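PDB 5O15: AmbC from Sorangium cellulosum, which acts as a bifunctional dehydratase-cyclase domain of a polyketide synthase, probably dehydrating its substrate and then closing the oxygen heterocycle during ambruticin biosynthesis. Local coordinates for residues H51-T56 with E234-P239; S81-E86 with F240-V245; R178-A183 with L218-R223; V186-Y191 with R258-D263; G267-A272 with T289-W294. All blocks are in the same frame, centred on the assembly; numbering follows the deposited sequence.

Contact 1 (H51-T56 with E234-P239)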
# COMPACT_ATOMS: atom_id res chain seq x y z
N HIS A 51 11.57 2.79 -4.47
CA HIS A 51 11.19 2.27 -3.16
C HIS A 51 12.35 1.50 -2.55
O HIS A 51 12.40 0.26 -2.51
CB HIS A 51 9.93 1.40 -3.23
CG HIS A 51 9.36 1.13 -1.88
ND1 HIS A 51 9.41 -0.12 -1.31
CD2 HIS A 51 8.76 1.92 -0.97
CE1 HIS A 51 8.84 -0.09 -0.12
NE2 HIS A 51 8.45 1.15 0.12
N VAL A 52 13.31 2.28 -2.03
CA VAL A 52 14.50 1.75 -1.39
C VAL A 52 14.26 1.76 0.11
O VAL A 52 14.06 2.83 0.70
CB VAL A 52 15.75 2.56 -1.76
CG1 VAL A 52 16.98 1.94 -1.13
CG2 VAL A 52 15.89 2.67 -3.29
N VAL A 53 14.28 0.56 0.72
CA VAL A 53 13.97 0.39 2.13
C VAL A 53 15.27 0.06 2.85
O VAL A 53 15.80 -1.05 2.77
CB VAL A 53 12.93 -0.70 2.35
CG1 VAL A 53 12.66 -0.83 3.80
CG2 VAL A 53 11.66 -0.37 1.57
N LEU A 54 15.85 1.08 3.51
CA LEU A 54 17.08 0.90 4.28
C LEU A 54 18.18 0.27 3.44
O LEU A 54 18.97 -0.56 3.91
CB LEU A 54 16.85 0.12 5.58
CG LEU A 54 15.78 0.63 6.54
CD1 LEU A 54 15.60 -0.30 7.73
CD2 LEU A 54 16.09 2.08 7.00
N GLY A 55 18.23 0.64 2.16
CA GLY A 55 19.23 0.15 1.24
C GLY A 55 18.78 -0.99 0.33
O GLY A 55 19.50 -1.32 -0.61
N THR A 56 17.62 -1.60 0.58
CA THR A 56 17.16 -2.76 -0.18
C THR A 56 15.99 -2.36 -1.06
O THR A 56 14.99 -1.82 -0.57
CB THR A 56 16.77 -3.88 0.79
OG1 THR A 56 17.96 -4.30 1.48
CG2 THR A 56 16.16 -5.09 0.04
N GLU A 234 16.34 2.48 15.75
CA GLU A 234 16.99 1.85 14.60
C GLU A 234 15.94 1.35 13.61
O GLU A 234 14.95 0.74 14.00
CB GLU A 234 17.83 0.65 15.07
CG GLU A 234 18.58 -0.05 13.94
CD GLU A 234 19.37 -1.26 14.40
OE1 GLU A 234 19.27 -1.64 15.59
OE2 GLU A 234 20.10 -1.82 13.56
N GLY A 235 16.18 1.59 12.32
CA GLY A 235 15.41 0.98 11.26
C GLY A 235 14.14 1.71 10.88
O GLY A 235 14.08 2.94 10.93
N ILE A 236 13.11 0.96 10.49
CA ILE A 236 11.89 1.58 9.99
C ILE A 236 10.71 0.66 10.27
O ILE A 236 10.85 -0.57 10.18
CB ILE A 236 12.00 1.88 8.48
CG1 ILE A 236 10.93 2.88 8.06
CG2 ILE A 236 11.97 0.57 7.65
CD1 ILE A 236 11.07 3.38 6.61
N PRO A 237 9.52 1.18 10.60
CA PRO A 237 8.33 0.28 10.62
C PRO A 237 8.00 -0.17 9.21
O PRO A 237 7.85 0.64 8.30
CB PRO A 237 7.22 1.17 11.18
CG PRO A 237 7.95 2.31 11.89
CD PRO A 237 9.20 2.53 11.10
N MET A 238 7.76 -1.48 9.07
CA MET A 238 7.46 -2.14 7.81
C MET A 238 6.04 -2.72 7.91
O MET A 238 5.75 -3.49 8.84
CB MET A 238 8.41 -3.34 7.62
CG MET A 238 9.86 -3.07 7.54
SD MET A 238 10.32 -2.84 5.85
CE MET A 238 9.82 -4.28 4.91
N PRO A 239 5.16 -2.41 6.97
CA PRO A 239 3.81 -2.99 7.00
C PRO A 239 3.85 -4.50 6.91
O PRO A 239 4.57 -5.06 6.09
CB PRO A 239 3.17 -2.44 5.72
CG PRO A 239 3.99 -1.21 5.39
CD PRO A 239 5.37 -1.53 5.80

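Contact 2 (S81-E86 with F240-V245)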
# COMPACT_ATOMS: atom_id res chain seq x y z
N SER A 81 -10.69 -8.03 2.89
CA SER A 81 -10.97 -8.15 4.31
C SER A 81 -9.69 -8.27 5.13
O SER A 81 -9.57 -7.65 6.19
CB SER A 81 -11.86 -9.37 4.50
OG SER A 81 -11.98 -9.71 5.87
N GLU A 82 -8.74 -9.07 4.67
CA GLU A 82 -7.47 -9.22 5.37
C GLU A 82 -6.37 -9.46 4.35
O GLU A 82 -6.62 -10.12 3.33
CB GLU A 82 -7.48 -10.40 6.35
CG GLU A 82 -8.58 -10.38 7.41
CD GLU A 82 -8.50 -9.18 8.35
OE1 GLU A 82 -7.40 -8.57 8.48
OE2 GLU A 82 -9.55 -8.83 8.96
N LEU A 83 -5.19 -8.91 4.62
CA LEU A 83 -4.01 -9.15 3.82
C LEU A 83 -2.83 -9.23 4.78
O LEU A 83 -2.62 -8.34 5.60
CB LEU A 83 -3.82 -8.05 2.77
CG LEU A 83 -2.66 -8.28 1.78
CD1 LEU A 83 -2.90 -7.63 0.42
CD2 LEU A 83 -1.30 -7.86 2.30
N THR A 84 -2.06 -10.29 4.66
CA THR A 84 -0.82 -10.47 5.38
C THR A 84 0.31 -10.49 4.36
O THR A 84 0.17 -11.08 3.29
CB THR A 84 -0.81 -11.79 6.16
OG1 THR A 84 -1.93 -11.81 7.06
CG2 THR A 84 0.47 -11.92 6.98
N ILE A 85 1.38 -9.78 4.68
CA ILE A 85 2.58 -9.78 3.85
C ILE A 85 3.51 -10.84 4.42
O ILE A 85 3.88 -10.79 5.60
CB ILE A 85 3.24 -8.40 3.80
CG1 ILE A 85 2.22 -7.39 3.23
CG2 ILE A 85 4.50 -8.49 2.96
CD1 ILE A 85 2.71 -5.97 3.18
N GLU A 86 3.92 -11.78 3.60
CA GLU A 86 4.76 -12.89 4.05
C GLU A 86 6.22 -12.72 3.69
O GLU A 86 7.10 -13.12 4.47
CB GLU A 86 4.27 -14.21 3.45
CG GLU A 86 2.90 -14.60 3.90
CD GLU A 86 2.57 -16.02 3.55
OE1 GLU A 86 3.39 -16.70 2.89
OE2 GLU A 86 1.49 -16.44 3.97
N PHE A 240 3.06 -5.17 7.77
CA PHE A 240 2.91 -6.61 7.65
C PHE A 240 1.47 -7.08 7.53
O PHE A 240 1.25 -8.23 7.15
CB PHE A 240 3.61 -7.36 8.80
CG PHE A 240 2.98 -7.15 10.15
CD1 PHE A 240 1.98 -8.00 10.60
CD2 PHE A 240 3.42 -6.12 10.96
CE1 PHE A 240 1.41 -7.81 11.83
CE2 PHE A 240 2.86 -5.93 12.20
CZ PHE A 240 1.85 -6.78 12.63
N ALA A 241 0.48 -6.23 7.78
CA ALA A 241 -0.91 -6.65 7.70
C ALA A 241 -1.81 -5.47 7.45
O ALA A 241 -1.55 -4.36 7.92
CB ALA A 241 -1.36 -7.39 8.96
N TRP A 242 -2.87 -5.72 6.69
CA TRP A 242 -3.92 -4.77 6.38
C TRP A 242 -5.26 -5.45 6.62
O TRP A 242 -5.40 -6.67 6.42
CB TRP A 242 -3.86 -4.34 4.92
CG TRP A 242 -2.62 -3.65 4.51
CD1 TRP A 242 -1.40 -4.21 4.27
CD2 TRP A 242 -2.46 -2.25 4.29
NE1 TRP A 242 -0.50 -3.25 3.89
CE2 TRP A 242 -1.13 -2.03 3.89
CE3 TRP A 242 -3.34 -1.17 4.36
CZ2 TRP A 242 -0.63 -0.77 3.60
CZ3 TRP A 242 -2.85 0.09 4.06
CH2 TRP A 242 -1.50 0.28 3.69
N SER A 243 -6.25 -4.65 7.02
CA SER A 243 -7.61 -5.15 7.21
C SER A 243 -8.60 -4.18 6.57
O SER A 243 -8.39 -2.96 6.60
CB SER A 243 -7.97 -5.29 8.69
OG SER A 243 -7.08 -6.16 9.36
N ASP A 244 -9.68 -4.72 6.02
CA ASP A 244 -10.81 -3.95 5.57
C ASP A 244 -10.42 -2.81 4.64
O ASP A 244 -10.66 -1.62 4.93
CB ASP A 244 -11.62 -3.44 6.75
CG ASP A 244 -12.30 -4.55 7.48
OD1 ASP A 244 -12.71 -5.55 6.86
OD2 ASP A 244 -12.38 -4.42 8.70
N VAL A 245 -9.82 -3.15 3.52
CA VAL A 245 -9.39 -2.15 2.53
C VAL A 245 -10.39 -2.17 1.38
O VAL A 245 -10.58 -3.22 0.73
CB VAL A 245 -8.00 -2.46 1.99
CG1 VAL A 245 -7.54 -1.31 1.12
CG2 VAL A 245 -7.01 -2.70 3.11
O HOH W 1 -13.36 -8.02 7.42

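Contact 3 (R178-A183 with L218-R223)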
# COMPACT_ATOMS: atom_id res chain seq x y z
N ARG A 178 8.10 10.36 -2.41
CA ARG A 178 7.99 11.61 -1.65
C ARG A 178 6.65 12.22 -2.05
O ARG A 178 6.60 13.15 -2.86
CB ARG A 178 9.17 12.56 -1.92
CG ARG A 178 10.41 12.18 -1.13
CD ARG A 178 11.54 13.23 -1.22
NE ARG A 178 12.32 12.99 -2.41
CZ ARG A 178 13.26 12.05 -2.52
NH1 ARG A 178 13.51 11.24 -1.50
NH2 ARG A 178 13.93 11.89 -3.66
N GLY A 179 5.56 11.67 -1.51
CA GLY A 179 4.24 12.01 -1.98
C GLY A 179 3.40 12.79 -1.01
O GLY A 179 2.17 12.86 -1.20
N VAL A 180 3.98 13.36 0.03
CA VAL A 180 3.24 14.12 1.03
C VAL A 180 3.56 15.60 0.84
O VAL A 180 4.71 16.03 1.04
CB VAL A 180 3.59 13.70 2.45
CG1 VAL A 180 2.69 14.42 3.46
CG2 VAL A 180 3.44 12.21 2.63
N THR A 181 2.58 16.40 0.46
CA THR A 181 2.90 17.80 0.27
C THR A 181 2.69 18.62 1.53
O THR A 181 3.31 19.69 1.65
CB THR A 181 2.07 18.38 -0.87
OG1 THR A 181 0.71 18.38 -0.49
CG2 THR A 181 2.21 17.60 -2.12
N ALA A 182 1.87 18.18 2.48
CA ALA A 182 1.67 18.90 3.73
C ALA A 182 0.97 17.95 4.70
O ALA A 182 0.24 17.06 4.26
CB ALA A 182 0.79 20.13 3.52
N ALA A 183 1.18 18.13 5.99
CA ALA A 183 0.53 17.28 6.99
C ALA A 183 0.41 18.06 8.30
O ALA A 183 1.19 18.97 8.59
CB ALA A 183 1.32 15.98 7.19
N LEU A 218 1.28 6.30 4.36
CA LEU A 218 2.26 5.74 5.29
C LEU A 218 3.41 6.71 5.54
O LEU A 218 3.88 6.83 6.68
CB LEU A 218 2.79 4.41 4.76
CG LEU A 218 1.76 3.35 4.40
CD1 LEU A 218 2.48 2.10 3.96
CD2 LEU A 218 0.82 3.12 5.56
N GLN A 219 3.89 7.38 4.49
CA GLN A 219 4.95 8.38 4.67
C GLN A 219 4.51 9.46 5.65
O GLN A 219 5.30 9.92 6.48
CB GLN A 219 5.29 9.02 3.32
CG GLN A 219 5.93 8.10 2.30
CD GLN A 219 5.75 8.63 0.90
OE1 GLN A 219 5.77 9.85 0.70
NE2 GLN A 219 5.55 7.74 -0.07
N ALA A 220 3.25 9.92 5.53
CA ALA A 220 2.78 10.97 6.42
C ALA A 220 2.79 10.50 7.86
O ALA A 220 3.22 11.23 8.77
CB ALA A 220 1.37 11.40 6.00
N LEU A 221 2.31 9.27 8.09
CA LEU A 221 2.35 8.68 9.41
C LEU A 221 3.78 8.59 9.94
O LEU A 221 4.06 8.95 11.09
CB LEU A 221 1.71 7.31 9.33
CG LEU A 221 1.84 6.48 10.60
CD1 LEU A 221 1.16 7.20 11.76
CD2 LEU A 221 1.21 5.15 10.40
N LEU A 222 4.70 8.09 9.13
CA LEU A 222 6.07 7.93 9.60
C LEU A 222 6.73 9.28 9.87
O LEU A 222 7.48 9.42 10.83
CB LEU A 222 6.87 7.13 8.58
CG LEU A 222 6.49 5.67 8.42
CD1 LEU A 222 7.26 5.01 7.29
CD2 LEU A 222 6.67 4.90 9.72
N ARG A 223 6.48 10.28 9.03
CA ARG A 223 7.08 11.58 9.29
C ARG A 223 6.54 12.18 10.58
O ARG A 223 7.28 12.84 11.31
CB ARG A 223 6.87 12.51 8.10
CG ARG A 223 7.73 12.10 6.91
CD ARG A 223 7.61 13.01 5.72
NE ARG A 223 8.46 12.57 4.64
CZ ARG A 223 9.78 12.70 4.58
NH1 ARG A 223 10.45 13.41 5.47
NH2 ARG A 223 10.44 12.13 3.59

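Contact 4 (V186-Y191 with R258-D263)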
# COMPACT_ATOMS: atom_id res chain seq x y z
N VAL A 186 -4.07 16.40 14.77
CA VAL A 186 -4.98 16.71 15.87
C VAL A 186 -4.97 15.46 16.73
O VAL A 186 -5.61 14.45 16.37
CB VAL A 186 -6.40 17.05 15.41
CG1 VAL A 186 -7.24 17.49 16.59
CG2 VAL A 186 -6.39 18.13 14.34
N GLY A 187 -4.20 15.47 17.81
CA GLY A 187 -4.16 14.29 18.67
C GLY A 187 -3.65 13.09 17.89
O GLY A 187 -2.58 13.15 17.26
N ARG A 188 -4.41 11.99 17.90
CA ARG A 188 -4.05 10.74 17.23
C ARG A 188 -4.31 10.76 15.74
O ARG A 188 -4.03 9.76 15.07
CB ARG A 188 -4.84 9.56 17.81
CG ARG A 188 -4.64 9.33 19.30
CD ARG A 188 -5.32 8.05 19.79
NE ARG A 188 -6.78 8.09 19.64
CZ ARG A 188 -7.49 7.35 18.79
NH1 ARG A 188 -6.91 6.47 17.99
NH2 ARG A 188 -8.81 7.48 18.75
N SER A 189 -4.91 11.81 15.20
CA SER A 189 -5.23 11.87 13.78
C SER A 189 -4.21 12.72 13.04
O SER A 189 -3.97 13.88 13.40
CB SER A 189 -6.62 12.47 13.58
OG SER A 189 -7.58 11.58 14.10
N ILE A 190 -3.65 12.15 11.99
CA ILE A 190 -2.79 12.86 11.05
C ILE A 190 -3.61 13.17 9.81
O ILE A 190 -4.26 12.28 9.25
CB ILE A 190 -1.56 12.03 10.69
CG1 ILE A 190 -0.76 11.68 11.95
CG2 ILE A 190 -0.71 12.77 9.68
CD1 ILE A 190 -0.18 12.86 12.66
N TYR A 191 -3.60 14.43 9.39
CA TYR A 191 -4.28 14.90 8.20
C TYR A 191 -3.22 15.28 7.19
O TYR A 191 -2.26 15.97 7.54
CB TYR A 191 -5.18 16.10 8.54
CG TYR A 191 -6.32 15.70 9.44
CD1 TYR A 191 -7.42 15.08 8.89
CD2 TYR A 191 -6.29 15.86 10.81
CE1 TYR A 191 -8.47 14.66 9.66
CE2 TYR A 191 -7.35 15.42 11.62
CZ TYR A 191 -8.43 14.83 11.03
OH TYR A 191 -9.51 14.37 11.78
N ARG A 258 -6.72 11.04 6.15
CA ARG A 258 -6.85 11.02 7.59
C ARG A 258 -6.30 9.68 8.06
O ARG A 258 -6.83 8.62 7.69
CB ARG A 258 -8.30 11.18 8.04
CG ARG A 258 -8.48 11.14 9.53
CD ARG A 258 -9.94 11.24 9.90
NE ARG A 258 -10.12 11.25 11.35
CZ ARG A 258 -10.36 10.17 12.10
NH1 ARG A 258 -10.50 8.97 11.55
NH2 ARG A 258 -10.50 10.31 13.41
N VAL A 259 -5.24 9.70 8.85
CA VAL A 259 -4.59 8.51 9.37
C VAL A 259 -4.73 8.58 10.88
O VAL A 259 -4.13 9.44 11.53
CB VAL A 259 -3.12 8.46 8.94
CG1 VAL A 259 -2.47 7.19 9.48
CG2 VAL A 259 -2.97 8.52 7.46
N GLU A 260 -5.52 7.68 11.44
CA GLU A 260 -5.81 7.67 12.86
C GLU A 260 -4.99 6.58 13.54
O GLU A 260 -5.20 5.39 13.29
CB GLU A 260 -7.30 7.47 13.12
CG GLU A 260 -7.63 7.53 14.59
CD GLU A 260 -9.07 7.90 14.84
OE1 GLU A 260 -9.31 8.82 15.66
OE2 GLU A 260 -9.96 7.30 14.22
N VAL A 261 -4.05 7.02 14.38
CA VAL A 261 -3.11 6.10 15.01
C VAL A 261 -3.78 5.42 16.19
O VAL A 261 -4.41 6.07 17.03
CB VAL A 261 -1.84 6.85 15.43
CG1 VAL A 261 -0.83 5.92 16.03
CG2 VAL A 261 -1.26 7.55 14.23
N GLU A 262 -3.65 4.09 16.23
CA GLU A 262 -4.15 3.30 17.35
C GLU A 262 -3.16 3.37 18.50
O GLU A 262 -1.95 3.42 18.28
CB GLU A 262 -4.28 1.84 16.92
CG GLU A 262 -5.68 1.39 16.56
CD GLU A 262 -5.75 -0.11 16.32
OE1 GLU A 262 -6.41 -0.53 15.35
OE2 GLU A 262 -5.12 -0.86 17.10
N ASP A 263 -3.67 3.43 19.72
CA ASP A 263 -2.79 3.36 20.88
C ASP A 263 -2.05 2.02 20.86
O ASP A 263 -2.68 0.96 20.88
CB ASP A 263 -3.60 3.51 22.17
CG ASP A 263 -4.12 4.92 22.37
OD1 ASP A 263 -3.41 5.89 22.00
OD2 ASP A 263 -5.24 5.08 22.89

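Contact 5 (G267-A272 with T289-W294)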
# COMPACT_ATOMS: atom_id res chain seq x y z
N GLY A 267 5.13 -2.34 21.78
CA GLY A 267 6.13 -1.31 21.55
C GLY A 267 6.86 -1.42 20.23
O GLY A 267 7.42 -0.43 19.76
N ASP A 268 6.87 -2.60 19.62
CA ASP A 268 7.56 -2.80 18.35
C ASP A 268 6.64 -2.61 17.15
O ASP A 268 7.09 -2.81 16.01
CB ASP A 268 8.19 -4.20 18.31
CG ASP A 268 9.15 -4.45 19.46
OD1 ASP A 268 9.79 -3.48 19.92
OD2 ASP A 268 9.29 -5.61 19.90
N GLN A 269 5.40 -2.19 17.36
CA GLN A 269 4.43 -2.09 16.28
C GLN A 269 3.78 -0.72 16.24
O GLN A 269 3.70 -0.00 17.24
CB GLN A 269 3.32 -3.11 16.42
CG GLN A 269 3.79 -4.52 16.25
CD GLN A 269 2.65 -5.49 16.15
OE1 GLN A 269 1.49 -5.11 15.96
NE2 GLN A 269 2.97 -6.75 16.28
N LEU A 270 3.30 -0.39 15.06
CA LEU A 270 2.53 0.80 14.76
C LEU A 270 1.26 0.34 14.06
O LEU A 270 1.31 -0.58 13.24
CB LEU A 270 3.35 1.70 13.82
CG LEU A 270 2.92 3.10 13.44
CD1 LEU A 270 2.72 3.96 14.67
CD2 LEU A 270 4.00 3.67 12.53
N ALA A 271 0.13 0.96 14.39
CA ALA A 271 -1.14 0.56 13.80
C ALA A 271 -1.99 1.81 13.60
O ALA A 271 -1.96 2.72 14.43
CB ALA A 271 -1.90 -0.46 14.67
N ALA A 272 -2.75 1.85 12.51
CA ALA A 272 -3.56 3.00 12.19
C ALA A 272 -4.65 2.59 11.19
O ALA A 272 -4.52 1.59 10.50
CB ALA A 272 -2.70 4.11 11.59
N THR A 289 -7.56 -1.07 9.05
CA THR A 289 -6.34 -1.23 9.81
C THR A 289 -5.16 -1.43 8.87
O THR A 289 -5.25 -2.11 7.84
CB THR A 289 -6.40 -2.44 10.78
OG1 THR A 289 -7.66 -2.48 11.46
CG2 THR A 289 -5.29 -2.34 11.81
N PHE A 290 -4.07 -0.83 9.27
CA PHE A 290 -2.74 -1.08 8.76
C PHE A 290 -1.87 -1.39 9.97
O PHE A 290 -1.98 -0.69 10.98
CB PHE A 290 -2.25 0.32 8.13
CG PHE A 290 -0.78 0.41 7.92
CD1 PHE A 290 -0.19 -0.20 6.84
CD2 PHE A 290 0.02 1.17 8.77
CE1 PHE A 290 1.16 -0.12 6.65
CE2 PHE A 290 1.38 1.24 8.58
CZ PHE A 290 1.95 0.59 7.51
N ARG A 291 -1.01 -2.41 9.89
CA ARG A 291 -0.11 -2.74 11.00
C ARG A 291 1.30 -2.87 10.48
O ARG A 291 1.52 -3.53 9.46
CB ARG A 291 -0.50 -4.05 11.66
CG ARG A 291 -1.88 -4.05 12.19
CD ARG A 291 -2.03 -5.13 13.22
NE ARG A 291 -3.43 -5.33 13.56
CZ ARG A 291 -4.10 -4.60 14.45
NH1 ARG A 291 -3.50 -3.62 15.11
NH2 ARG A 291 -5.37 -4.87 14.68
N ALA A 292 2.24 -2.26 11.20
CA ALA A 292 3.64 -2.31 10.84
C ALA A 292 4.47 -2.70 12.05
O ALA A 292 4.07 -2.47 13.19
CB ALA A 292 4.12 -0.94 10.34
N ARG A 293 5.63 -3.28 11.78
CA ARG A 293 6.58 -3.68 12.80
C ARG A 293 7.95 -3.12 12.45
O ARG A 293 8.37 -3.19 11.30
CB ARG A 293 6.67 -5.21 12.84
CG ARG A 293 7.63 -5.77 13.85
CD ARG A 293 7.62 -7.30 13.84
NE ARG A 293 6.34 -7.87 14.25
CZ ARG A 293 5.48 -8.49 13.45
NH1 ARG A 293 5.73 -8.65 12.15
NH2 ARG A 293 4.35 -8.99 13.95
N TRP A 294 8.64 -2.60 13.46
CA TRP A 294 9.99 -2.08 13.26
C TRP A 294 10.93 -3.16 12.75
O TRP A 294 10.93 -4.29 13.26
CB TRP A 294 10.52 -1.49 14.56
CG TRP A 294 9.92 -0.16 14.89
CD1 TRP A 294 8.73 0.09 15.52
CD2 TRP A 294 10.48 1.11 14.59
NE1 TRP A 294 8.53 1.44 15.64
CE2 TRP A 294 9.59 2.09 15.07
CE3 TRP A 294 11.66 1.53 13.96
CZ2 TRP A 294 9.85 3.44 14.96
CZ3 TRP A 294 11.91 2.88 13.85
CH2 TRP A 294 11.00 3.82 14.34
O HOH W 2 6.27 -7.26 17.04

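Contact 1 (H51-T56 with E234-P239)
Leu54 and Gly235 mark the nearest approach of the two backbones, 7.2 Å between their CA atoms, and no hydrogen bond spans the gap. On one side the chain reverses in a type I' turn from Val53 to Thr56, closed by a pair of backbone bonds between the end residues: Val53 N to Thr56 O at 2.8 Å, and Thr56 N to Val53 O. Gly55 occupies the second corner, where a CB would run into the carbonyl oxygen of the preceding residue. Facing the turn is the start of strand 236-247. Side chains make most of the contact, with one backbone atom, the CA of Gly235, taking part. Leu54 drives its CD1 branch forward to the CG2 methyl of Ile236 (3.7 Å) and, at 3.8 Å, to that CA of Gly235. Residues 51-60 spell HxxxGxxxxP, the signature of polyketide synthase dehydratases; it ends at Pro60 and begins at His51, which matches the family's active-site histidine and probably has that role here. The ND1 atom of His51 is tied to the carbonyl oxygen of Ile58. The turn thus lies just beyond this histidine in the double hotdog fold, against a strand of the second hotdog. Val53 presents its CG1 methyl, anti to the backbone N, to the sulphur SD of Met238 at 3.7 Å. The same methyl touches CG2 of Ile236 more loosely, at 4.2 Å, the two side chains crossing at about a right angle. In Met238 the bend at chi2 (-91°) puts SD beside Val53; helix 297-305 touches both Leu54 and Met238.

Contact 2 (S81-E86 with F240-V245)
Leu83 and Trp242, a cross-strand pair on one face, differ in their first torsions: CG of Leu83 is anti to the backbone N (chi1 -175°), whereas CG of Trp242 is anti to the carbonyl carbon (chi1 -62°). Side by side and pointing the same way, they bring CD2 of Leu83 to 4.1 Å from CD1 of the Trp242 indole. The pair belongs to the seam of the double hotdog fold, where strand 79-85 of the first hotdog runs antiparallel to strand 236-247 of the second, which joins the two halves edge to edge by backbone bonds. Leu83 and Trp242 form a hydrogen-bonded pair, with Trp242 N to Leu83 O at 2.8 Å and Leu83 N to Trp242 O at 2.9 Å. Farther along, Ile85 N gives an almost straight bond (176°) to Phe240 O, and CD1 of Ile85 comes to the edge of the indole. Helices 61-75 and 211-225 both touch Trp242, and Phe290 meets its ring edge-to-face. On the face that bears Glu82 and Ser243, the hydroxyl OG of Ser243 donates to OE1 of Glu82 at 2.6 Å, meeting the carboxylate on its syn side; both residues were modelled in two conformers, so this bond describes only one arrangement. Where strand 236-247 takes a G1 bulge at Asp244 and Val245, Asp244 N bonds to Ser81 O. Ser81 OG, hydrogen-bonded to Arg111, also holds a water at 2.7 Å, and that water donates to OD1 of Asp244 at 2.6 Å.

Contact 3 (R178-A183 with L218-R223)
Val180 and Ala220 bring the backbones closest, 6.3 Å between their CA atoms, where residues 178-183 pass beside helix 211-225 and turn a corner at Thr181. The polar link comes from Gln219. Its CG is anti to the carbonyl carbon (chi1 -66°), and beyond CG the chain is extended, carrying the amide out from the helix to the loop. There OE1 accepts the backbone N-H of Gly179 at 2.9 Å in a nearly straight bond (176°), with the donor lying in the plane of the amide carbonyl and on a lone pair. The other half of the amide is also used: NE2 is hydrogen-bonded to OD2 of Asp215, one helical turn earlier. Asp215 and Gln219 together fit the DxxxQ signature of polyketide synthase dehydratases, carried on the central helix that the second hotdog's sheet wraps around. With both ends of its amide engaged, Gln219 has its flip state fixed, and it links the loop at Gly179 to the aspartate of the signature. A leucine in its place would probably leave the Gly179 N-H without its acceptor and Asp215 OD2 without the NE2 donor, letting the loop shift. Alongside this bond the contact is van der Waals packing round Val180. Val180 and Gln219 slide past each other in opposite directions, placing the CG2 methyl of Val180 3.8 Å from CB of Gln219. The same methyl rests 3.7 Å from the backbone N of Ala220 and 4.0 Å from its CB, while CG1 of Val180 approaches that CB at 4.2 Å; strand 189-195 adds Leu194 against Val180 and Ala192 against Ala220.

Contact 4 (V186-Y191 with R258-D263)
Arg188 and Glu260 hold their guanidinium and carboxylate planes almost parallel, 4° apart, yet no N-H of Arg188 points at the carboxylate. NH2 of Arg188 lies 3.4 Å from OE1 of Glu260, which stands well out of the guanidinium plane, so the salt bridge is one of charge alone. NH1 of Arg188, in the conformer described, turns instead to Val261 O at 2.7 Å. Beneath these groups, strands 189-195 and 254-261 of the second hotdog run antiparallel, Ile190 and Val259 forming the hydrogen-bonded pair. On the polar face Arg258, extended from CG to NE, lies beside Tyr191: its CG is 3.5 Å from CE1 of the ring, and NE donates to Tyr191 OH at 3.2 Å, in the guanidinium plane. NH2 of Arg258 forms a salt bridge to OE1 of Glu260 at 2.9 Å, and NH1 pairs with Glu275 on strand 269-277. A methionine at Arg258 would probably leave Tyr191 OH without this donor and the carboxylates of Glu260 and Glu275 with less opposing charge. With Arg188 from the turn and Arg258 from its own strand both near Glu260, the network is likely to favour the carboxylate in its charged form.

Contact 5 (G267-A272 with T289-W294)
Gln269 and Arg293, a non-hydrogen-bonded pair, send their side chains the same way from neighbouring strands, with amide and guanidinium planes 86° apart. NE2 of Gln269 comes to 3.5 Å from NH2 of Arg293 without bonding to it; a water mediates instead, accepting from Arg293 NE at 2.9 Å in the guanidinium plane and, weakly, from NE2 of Gln269. Lower down, CG of Gln269, anti to its own carbonyl carbon (chi1 -67°), passes 3.7 Å from Ala292 O, and the CA of Gln269 makes a CA-H...O contact with that oxygen. Both residues also touch Phe240 of strand 236-247, Arg293 through a cation-pi interaction. Leu270, next along, faces the interior. It is paired with Ala292 by two backbone bonds, of which Ala292 N to Leu270 O is 2.8 Å. Leu270 CB lies 4.4 Å from Ala292 CB. These strands, 269-277 and 283-295, form a beta hairpin of the second hotdog, and the face that bears Leu270 lies against helix 211-225, where Leu221 and Leu222 receive the leucine. Ala272 occupies that same face, in the other hydrogen-bonded pair. Its N donates to Phe290 O at 3.1 Å, and its O accepts Phe290 N at 2.8 Å. At the opposite end, Trp294 N bonds to Asp268 O, and CD1 of the Trp294 indole brings its edge to 3.4 Å from this same oxygen; the carboxylate of Asp268 pairs with Arg233.

Strand 236-247 serves contacts 1 and 2, whose centres are 19 Å apart, and its other edge bonds to strand 283-295 of contact 5 through Phe240 N to Arg291 O at 2.8 Å. Contact 4 continues that sheet, Glu262 N bonding to Ala271 O of contact 5. Helix 211-225 of contact 3 packs against these strands: Leu218 reaches Phe290 of contact 5 and Trp242 of contact 2, Leu221 reaches Val261 of contact 4, and Leu222 packs on Pro237 of contact 1. Contacts 1 and 3, centres about 15 Å apart, each include part of one of the two dehydratase signatures; NE2 of His51 stands 7.2 Å from NE2 of Gln219, consistent with an active site shared between the hotdogs.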